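Local coordinates for precorrin-8x Methyl Mutase (PDB 1V9C), which probably catalyses the methyl-migrating isomerisation of precorrin-8X during cobalamin biosynthesis, at residues L140-A154 and E168-W180. Numbering follows the deposited sequence.
Sequences LLALVEAIRQGARPA and EAKRALMEAPVPW. With SO4 (sulfate ion), chain G.
Water 1 joins Arg-148 to the carbonyl of Ala-172: it accepts a hydrogen bond from Arg-148 NH2 (3.0 Å) and gives a weak one to Ala-172 O. Because the arginine chain bends at chi2 (-61°), its guanidinium reaches the loop after helix 166-174, where Pro-177 CD lies over one face, 3.3 Å from Arg-148 NH1. Pro-177 also receives Ile-147, whose CG2 comes within 3.8 Å of Pro-177 CG. The other branch of Ile-147 ends in CD1 against Val-178 CG1, at about a right angle.

Further back, methyl groups meet methyls, backbone carbonyls and Glu-168. Leu-141 CD2 rests on Ala-172 CB at 3.7 Å, while its CD1 crosses the Glu-168 side chain at about a right angle, 4.0 Å from Glu-168 OE2 and hardly farther from CG. Leu-140, its CG turned away from its own N (chi1 -174°), directs CD1 onto Leu-173 CD2, 4.1 Å away, and sets CD2 against Ala-169 O at 3.3 Å. Val-144 CG1 lies against Ala-172 O, the oxygen that also takes the water's weak bond, and reaches Ala-172 CB. Cutting Leu-141 back to an alanine would probably open a gap between Ala-172 and Glu-168, leaving Leu-140 and Val-144 to pack Ala-169 and Ala-172.

The two helical segments run nearly parallel, at 22° and 9.0 Å between axes. Helices 137-147 and 166-174, before and after strand 155-158, lie side by side on one face of the doubly wound sheet, with Leu-140, Leu-173 and Val-178 touching Val-156, while helix 112-122 packs against Ala-142 and Ala-146.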
ATOM      1  N   LEU B 140      -2.776  -3.682  17.123  1.00 34.15           N
ATOM      2  CA  LEU B 140      -1.827  -2.837  17.844  1.00 34.74           C
ATOM      3  C   LEU B 140      -2.210  -2.710  19.322  1.00 35.49           C
ATOM      4  O   LEU B 140      -1.354  -2.529  20.181  1.00 30.75           O
ATOM      5  CB  LEU B 140      -1.770  -1.451  17.199  1.00 29.64           C
ATOM      6  CG  LEU B 140      -0.717  -0.503  17.772  1.00 30.37           C
ATOM      7  CD1 LEU B 140       0.665  -1.154  17.683  1.00 32.31           C
ATOM      8  CD2 LEU B 140      -0.745   0.801  16.994  1.00 27.73           C
ATOM      9  N   LEU B 141      -3.505  -2.797  19.601  1.00 38.13           N
ATOM     10  CA  LEU B 141      -3.993  -2.727  20.972  1.00 39.42           C
ATOM     11  C   LEU B 141      -3.688  -4.038  21.687  1.00 40.07           C
ATOM     12  O   LEU B 141      -3.230  -4.033  22.823  1.00 43.78           O
ATOM     13  CB  LEU B 141      -5.495  -2.470  20.988  1.00 37.17           C
ATOM     14  CG  LEU B 141      -5.883  -1.018  20.762  1.00 34.79           C
ATOM     15  CD1 LEU B 141      -7.394  -0.906  20.747  1.00 40.24           C
ATOM     16  CD2 LEU B 141      -5.285  -0.151  21.858  1.00 33.28           C
ATOM     17  N   ALA B 142      -3.948  -5.159  21.024  1.00 43.42           N
ATOM     18  CA  ALA B 142      -3.665  -6.464  21.614  1.00 44.61           C
ATOM     19  C   ALA B 142      -2.172  -6.498  21.913  1.00 44.50           C
ATOM     20  O   ALA B 142      -1.767  -6.765  23.038  1.00 46.23           O
ATOM     21  CB  ALA B 142      -4.035  -7.578  20.646  1.00 43.52           C
ATOM     22  N   LEU B 143      -1.363  -6.193  20.900  1.00 44.85           N
ATOM     23  CA  LEU B 143       0.090  -6.171  21.048  1.00 44.08           C
ATOM     24  C   LEU B 143       0.545  -5.263  22.187  1.00 41.72           C
ATOM     25  O   LEU B 143       1.461  -5.607  22.926  1.00 44.15           O
ATOM     26  CB  LEU B 143       0.761  -5.708  19.744  1.00 42.79           C
ATOM     27  CG  LEU B 143       2.284  -5.496  19.785  1.00 42.67           C
ATOM     28  CD1 LEU B 143       2.974  -6.802  20.207  1.00 39.66           C
ATOM     29  CD2 LEU B 143       2.796  -5.032  18.415  1.00 38.93           C
ATOM     30  N   VAL B 144      -0.078  -4.101  22.327  1.00 43.43           N
ATOM     31  CA  VAL B 144       0.322  -3.180  23.387  1.00 47.62           C
ATOM     32  C   VAL B 144       0.025  -3.744  24.766  1.00 50.50           C
ATOM     33  O   VAL B 144       0.758  -3.488  25.719  1.00 53.32           O
ATOM     34  CB  VAL B 144      -0.366  -1.815  23.233  1.00 45.07           C
ATOM     35  CG1 VAL B 144      -0.169  -0.982  24.488  1.00 45.16           C
ATOM     36  CG2 VAL B 144       0.219  -1.092  22.029  1.00 45.29           C
ATOM     37  N   GLU B 145      -1.057  -4.507  24.866  1.00 53.65           N
ATOM     38  CA  GLU B 145      -1.441  -5.126  26.120  1.00 56.18           C
ATOM     39  C   GLU B 145      -0.460  -6.265  26.357  1.00 56.31           C
ATOM     40  O   GLU B 145      -0.015  -6.490  27.480  1.00 59.99           O
ATOM     41  CB  GLU B 145      -2.876  -5.648  26.025  1.00 59.52           C
ATOM     42  CG  GLU B 145      -3.866  -4.557  25.620  1.00 65.32           C
ATOM     43  CD  GLU B 145      -5.318  -5.008  25.632  1.00 69.97           C
ATOM     44  OE1 GLU B 145      -6.193  -4.194  25.251  1.00 67.56           O
ATOM     45  OE2 GLU B 145      -5.585  -6.167  26.023  1.00 73.00           O
ATOM     46  N   ALA B 146      -0.106  -6.960  25.281  1.00 52.92           N
ATOM     47  CA  ALA B 146       0.833  -8.070  25.352  1.00 53.36           C
ATOM     48  C   ALA B 146       2.217  -7.584  25.759  1.00 54.02           C
ATOM     49  O   ALA B 146       3.023  -8.353  26.285  1.00 56.14           O
ATOM     50  CB  ALA B 146       0.908  -8.779  24.011  1.00 52.42           C
ATOM     51  N   ILE B 147       2.490  -6.307  25.508  1.00 51.44           N
ATOM     52  CA  ILE B 147       3.776  -5.713  25.856  1.00 50.88           C
ATOM     53  C   ILE B 147       3.830  -5.463  27.361  1.00 52.73           C
ATOM     54  O   ILE B 147       4.898  -5.521  27.970  1.00 50.83           O
ATOM     55  CB  ILE B 147       4.008  -4.371  25.081  1.00 47.45           C
ATOM     56  CG1 ILE B 147       4.376  -4.670  23.621  1.00 47.82           C
ATOM     57  CG2 ILE B 147       5.101  -3.540  25.744  1.00 42.72           C
ATOM     58  CD1 ILE B 147       4.641  -3.432  22.780  1.00 41.23           C
ATOM     59  N   ARG B 148       2.668  -5.188  27.953  1.00 56.11           N
ATOM     60  CA  ARG B 148       2.579  -4.931  29.389  1.00 58.05           C
ATOM     61  C   ARG B 148       2.697  -6.230  30.177  1.00 57.91           C
ATOM     62  O   ARG B 148       2.800  -6.214  31.401  1.00 58.01           O
ATOM     63  CB  ARG B 148       1.260  -4.236  29.737  1.00 57.59           C
ATOM     64  CG  ARG B 148       1.104  -2.821  29.184  1.00 54.13           C
ATOM     65  CD  ARG B 148       2.164  -1.861  29.710  1.00 48.67           C
ATOM     66  NE  ARG B 148       1.794  -0.478  29.427  1.00 41.37           N
ATOM     67  CZ  ARG B 148       2.562   0.582  29.680  1.00 46.10           C
ATOM     68  NH1 ARG B 148       3.767   0.427  30.222  1.00 40.75           N
ATOM     69  NH2 ARG B 148       2.117   1.807  29.402  1.00 39.60           N
ATOM     70  N   GLN B 149       2.691  -7.352  29.467  1.00 59.43           N
ATOM     71  CA  GLN B 149       2.812  -8.663  30.090  1.00 62.28           C
ATOM     72  C   GLN B 149       4.199  -9.279  29.908  1.00 62.53           C
ATOM     73  O   GLN B 149       4.417 -10.436  30.266  1.00 64.53           O
ATOM     74  CB  GLN B 149       1.762  -9.621  29.522  1.00 64.90           C
ATOM     75  CG  GLN B 149       0.330  -9.225  29.827  1.00 68.91           C
ATOM     76  CD  GLN B 149       0.111  -8.963  31.303  1.00 68.35           C
ATOM     77  OE1 GLN B 149       0.463  -9.781  32.149  1.00 68.93           O
ATOM     78  NE2 GLN B 149      -0.475  -7.816  31.618  1.00 68.84           N
ATOM     79  N   GLY B 150       5.133  -8.520  29.342  1.00 61.07           N
ATOM     80  CA  GLY B 150       6.473  -9.049  29.161  1.00 58.19           C
ATOM     81  C   GLY B 150       6.979  -9.224  27.739  1.00 56.04           C
ATOM     82  O   GLY B 150       8.083  -9.727  27.534  1.00 55.06           O
ATOM     83  N   ALA B 151       6.187  -8.834  26.746  1.00 53.37           N
ATOM     84  CA  ALA B 151       6.631  -8.956  25.363  1.00 47.93           C
ATOM     85  C   ALA B 151       7.559  -7.773  25.073  1.00 45.08           C
ATOM     86  O   ALA B 151       7.248  -6.640  25.439  1.00 40.17           O
ATOM     87  CB  ALA B 151       5.434  -8.943  24.425  1.00 46.13           C
ATOM     88  N   ARG B 152       8.703  -8.044  24.445  1.00 45.19           N
ATOM     89  CA  ARG B 152       9.671  -6.992  24.125  1.00 48.27           C
ATOM     90  C   ARG B 152      10.142  -6.976  22.659  1.00 47.67           C
ATOM     91  O   ARG B 152      11.238  -7.447  22.324  1.00 43.43           O
ATOM     92  CB  ARG B 152      10.889  -7.087  25.063  1.00 49.32           C
ATOM     93  CG  ARG B 152      10.558  -6.877  26.543  1.00 51.18           C
ATOM     94  CD  ARG B 152       9.724  -5.611  26.750  1.00 53.19           C
ATOM     95  NE  ARG B 152       9.298  -5.444  28.135  1.00 52.20           N
ATOM     96  CZ  ARG B 152       8.314  -4.640  28.528  1.00 56.10           C
ATOM     97  NH1 ARG B 152       7.641  -3.923  27.639  1.00 56.20           N
ATOM     98  NH2 ARG B 152       8.008  -4.545  29.815  1.00 56.36           N
ATOM     99  N   PRO B 153       9.306  -6.435  21.761  1.00 47.34           N
ATOM    100  CA  PRO B 153       9.667  -6.363  20.339  1.00 44.60           C
ATOM    101  C   PRO B 153      10.807  -5.356  20.214  1.00 41.70           C
ATOM    102  O   PRO B 153      10.855  -4.384  20.962  1.00 42.83           O
ATOM    103  CB  PRO B 153       8.390  -5.847  19.681  1.00 45.09           C
ATOM    104  CG  PRO B 153       7.300  -6.254  20.631  1.00 48.03           C
ATOM    105  CD  PRO B 153       7.922  -5.984  21.977  1.00 45.47           C
ATOM    106  N   ALA B 154      11.727  -5.580  19.289  1.00 37.25           N
ATOM    107  CA  ALA B 154      12.831  -4.645  19.127  1.00 35.97           C
ATOM    108  C   ALA B 154      12.300  -3.274  18.737  1.00 34.47           C
ATOM    109  O   ALA B 154      12.794  -2.261  19.227  1.00 36.58           O
ATOM    110  CB  ALA B 154      13.810  -5.151  18.067  1.00 37.54           C
ATOM    111  N   GLU B 168      -6.697   5.811  19.220  1.00 41.64           N
ATOM    112  CA  GLU B 168      -6.405   5.246  20.529  1.00 45.22           C
ATOM    113  C   GLU B 168      -5.327   4.169  20.462  1.00 43.74           C
ATOM    114  O   GLU B 168      -4.533   4.015  21.390  1.00 42.71           O
ATOM    115  CB  GLU B 168      -7.688   4.692  21.152  1.00 49.01           C
ATOM    116  CG  GLU B 168      -7.775   3.188  21.214  1.00 54.85           C
ATOM    117  CD  GLU B 168      -9.047   2.717  21.888  1.00 59.03           C
ATOM    118  OE1 GLU B 168     -10.139   3.028  21.366  1.00 63.10           O
ATOM    119  OE2 GLU B 168      -8.953   2.041  22.936  1.00 59.37           O
ATOM    120  N   ALA B 169      -5.302   3.430  19.358  1.00 43.73           N
ATOM    121  CA  ALA B 169      -4.313   2.375  19.165  1.00 37.81           C
ATOM    122  C   ALA B 169      -2.909   2.978  19.143  1.00 36.96           C
ATOM    123  O   ALA B 169      -1.952   2.398  19.670  1.00 37.57           O
ATOM    124  CB  ALA B 169      -4.583   1.642  17.860  1.00 35.48           C
ATOM    125  N   LYS B 170      -2.791   4.149  18.533  1.00 31.73           N
ATOM    126  CA  LYS B 170      -1.507   4.810  18.457  1.00 35.60           C
ATOM    127  C   LYS B 170      -1.125   5.378  19.823  1.00 39.41           C
ATOM    128  O   LYS B 170       0.026   5.267  20.241  1.00 39.19           O
ATOM    129  CB  LYS B 170      -1.546   5.891  17.379  1.00 33.61           C
ATOM    130  CG  LYS B 170      -1.706   5.279  15.990  1.00 31.26           C
ATOM    131  CD  LYS B 170      -1.985   6.298  14.914  1.00 32.55           C
ATOM    132  CE  LYS B 170      -2.102   5.609  13.562  1.00 28.70           C
ATOM    133  NZ  LYS B 170      -2.046   6.566  12.439  1.00 19.86           N
ATOM    134  N   ARG B 171      -2.086   5.968  20.526  1.00 41.96           N
ATOM    135  CA  ARG B 171      -1.807   6.499  21.860  1.00 42.92           C
ATOM    136  C   ARG B 171      -1.316   5.348  22.739  1.00 40.99           C
ATOM    137  O   ARG B 171      -0.300   5.461  23.420  1.00 42.03           O
ATOM    138  CB  ARG B 171      -3.068   7.111  22.464  1.00 47.93           C
ATOM    139  CG  ARG B 171      -2.992   8.618  22.655  1.00 56.52           C
ATOM    140  CD  ARG B 171      -4.365   9.200  22.986  1.00 63.70           C
ATOM    141  NE  ARG B 171      -5.265   9.178  21.831  1.00 63.55           N
ATOM    142  CZ  ARG B 171      -6.576   9.387  21.897  1.00 63.19           C
ATOM    143  NH1 ARG B 171      -7.159   9.631  23.061  1.00 64.34           N
ATOM    144  NH2 ARG B 171      -7.307   9.357  20.793  1.00 64.88           N
ATOM    145  N   ALA B 172      -2.025   4.228  22.707  1.00 37.52           N
ATOM    146  CA  ALA B 172      -1.625   3.080  23.503  1.00 35.36           C
ATOM    147  C   ALA B 172      -0.188   2.670  23.186  1.00 41.53           C
ATOM    148  O   ALA B 172       0.487   2.045  24.015  1.00 41.22           O
ATOM    149  CB  ALA B 172      -2.551   1.924  23.244  1.00 33.23           C
ATOM    150  N   LEU B 173       0.282   3.012  21.988  1.00 38.36           N
ATOM    151  CA  LEU B 173       1.642   2.659  21.594  1.00 34.77           C
ATOM    152  C   LEU B 173       2.658   3.726  22.014  1.00 32.67           C
ATOM    153  O   LEU B 173       3.745   3.413  22.503  1.00 27.40           O
ATOM    154  CB  LEU B 173       1.711   2.449  20.078  1.00 37.51           C
ATOM    155  CG  LEU B 173       3.103   2.199  19.490  1.00 38.70           C
ATOM    156  CD1 LEU B 173       3.664   0.889  20.051  1.00 38.86           C
ATOM    157  CD2 LEU B 173       3.016   2.136  17.971  1.00 42.37           C
ATOM    158  N   MET B 174       2.295   4.988  21.823  1.00 35.41           N
ATOM    159  CA  MET B 174       3.171   6.106  22.164  1.00 41.80           C
ATOM    160  C   MET B 174       3.393   6.363  23.659  1.00 46.04           C
ATOM    161  O   MET B 174       4.083   7.314  24.024  1.00 47.74           O
ATOM    162  CB  MET B 174       2.644   7.381  21.531  1.00 42.41           C
ATOM    163  CG  MET B 174       2.741   7.411  20.035  1.00 45.06           C
ATOM    164  SD  MET B 174       2.074   8.946  19.455  1.00 52.24           S
ATOM    165  CE  MET B 174       0.330   8.598  19.573  1.00 52.59           C
ATOM    166  N   GLU B 175       2.812   5.523  24.511  1.00 48.98           N
ATOM    167  CA  GLU B 175       2.958   5.657  25.963  1.00 49.88           C
ATOM    168  C   GLU B 175       3.417   4.310  26.516  1.00 49.19           C
ATOM    169  O   GLU B 175       3.302   4.035  27.712  1.00 50.87           O
ATOM    170  CB  GLU B 175       1.617   6.066  26.585  1.00 49.38           C
ATOM    171  CG  GLU B 175       1.069   7.377  26.017  1.00 56.42           C
ATOM    172  CD  GLU B 175      -0.311   7.741  26.547  1.00 57.48           C
ATOM    173  OE1 GLU B 175      -1.240   6.916  26.414  1.00 56.48           O
ATOM    174  OE2 GLU B 175      -0.466   8.860  27.087  1.00 58.29           O
ATOM    175  N   ALA B 176       3.954   3.484  25.624  1.00 45.96           N
ATOM    176  CA  ALA B 176       4.426   2.152  25.971  1.00 46.02           C
ATOM    177  C   ALA B 176       5.950   2.085  26.103  1.00 47.83           C
ATOM    178  O   ALA B 176       6.664   2.975  25.619  1.00 45.66           O
ATOM    179  CB  ALA B 176       3.945   1.158  24.928  1.00 44.68           C
ATOM    180  N   PRO B 177       6.462   1.026  26.768  1.00 47.51           N
ATOM    181  CA  PRO B 177       7.878   0.738  27.034  1.00 47.52           C
ATOM    182  C   PRO B 177       8.628  -0.006  25.922  1.00 47.38           C
ATOM    183  O   PRO B 177       9.306  -1.002  26.184  1.00 44.25           O
ATOM    184  CB  PRO B 177       7.809  -0.103  28.298  1.00 43.46           C
ATOM    185  CG  PRO B 177       6.647  -0.958  28.005  1.00 39.52           C
ATOM    186  CD  PRO B 177       5.621   0.061  27.501  1.00 46.66           C
ATOM    187  N   VAL B 178       8.512   0.478  24.691  1.00 46.07           N
ATOM    188  CA  VAL B 178       9.189  -0.148  23.556  1.00 42.65           C
ATOM    189  C   VAL B 178       9.445   0.951  22.532  1.00 38.70           C
ATOM    190  O   VAL B 178       8.660   1.893  22.413  1.00 41.61           O
ATOM    191  CB  VAL B 178       8.308  -1.263  22.927  1.00 43.55           C
ATOM    192  CG1 VAL B 178       7.134  -0.651  22.188  1.00 40.62           C
ATOM    193  CG2 VAL B 178       9.127  -2.113  21.993  1.00 45.71           C
ATOM    194  N   PRO B 179      10.555   0.870  21.794  1.00 32.49           N
ATOM    195  CA  PRO B 179      10.750   1.950  20.828  1.00 35.11           C
ATOM    196  C   PRO B 179       9.696   1.884  19.725  1.00 32.34           C
ATOM    197  O   PRO B 179       9.176   0.817  19.410  1.00 26.87           O
ATOM    198  CB  PRO B 179      12.174   1.716  20.334  1.00 36.39           C
ATOM    199  CG  PRO B 179      12.334   0.250  20.453  1.00 37.81           C
ATOM    200  CD  PRO B 179      11.655  -0.104  21.743  1.00 32.87           C
ATOM    201  N   TRP B 180       9.355   3.027  19.153  1.00 29.56           N
ATOM    202  CA  TRP B 180       8.352   3.013  18.108  1.00 31.88           C
ATOM    203  C   TRP B 180       8.445   4.195  17.162  1.00 29.05           C
ATOM    204  O   TRP B 180       9.176   5.157  17.411  1.00 27.33           O
ATOM    205  CB  TRP B 180       6.964   2.997  18.742  1.00 31.08           C
ATOM    206  CG  TRP B 180       6.836   4.023  19.836  1.00 34.65           C
ATOM    207  CD1 TRP B 180       6.926   3.802  21.183  1.00 33.24           C
ATOM    208  CD2 TRP B 180       6.642   5.436  19.675  1.00 32.31           C
ATOM    209  NE1 TRP B 180       6.798   4.986  21.869  1.00 33.61           N
ATOM    210  CE2 TRP B 180       6.621   6.005  20.972  1.00 36.92           C
ATOM    211  CE3 TRP B 180       6.480   6.275  18.565  1.00 34.98           C
ATOM    212  CZ2 TRP B 180       6.451   7.378  21.187  1.00 33.58           C
ATOM    213  CZ3 TRP B 180       6.312   7.639  18.778  1.00 31.52           C
ATOM    214  CH2 TRP B 180       6.295   8.176  20.081  1.00 37.81           C
TER
HETATM  215  S   SO4 G1005     -10.657   6.242  17.038  1.00 49.41           S
HETATM  216  O1  SO4 G1005     -11.824   5.350  16.964  1.00 39.52           O
HETATM  217  O2  SO4 G1005      -9.876   5.969  18.268  1.00 43.07           O
HETATM  218  O3  SO4 G1005     -11.120   7.649  17.070  1.00 51.08           O
HETATM  219  O4  SO4 G1005      -9.813   6.031  15.840  1.00 48.20           O
HETATM  220  O   HOH W   1       0.054   1.338  27.227  1.00 41.51           O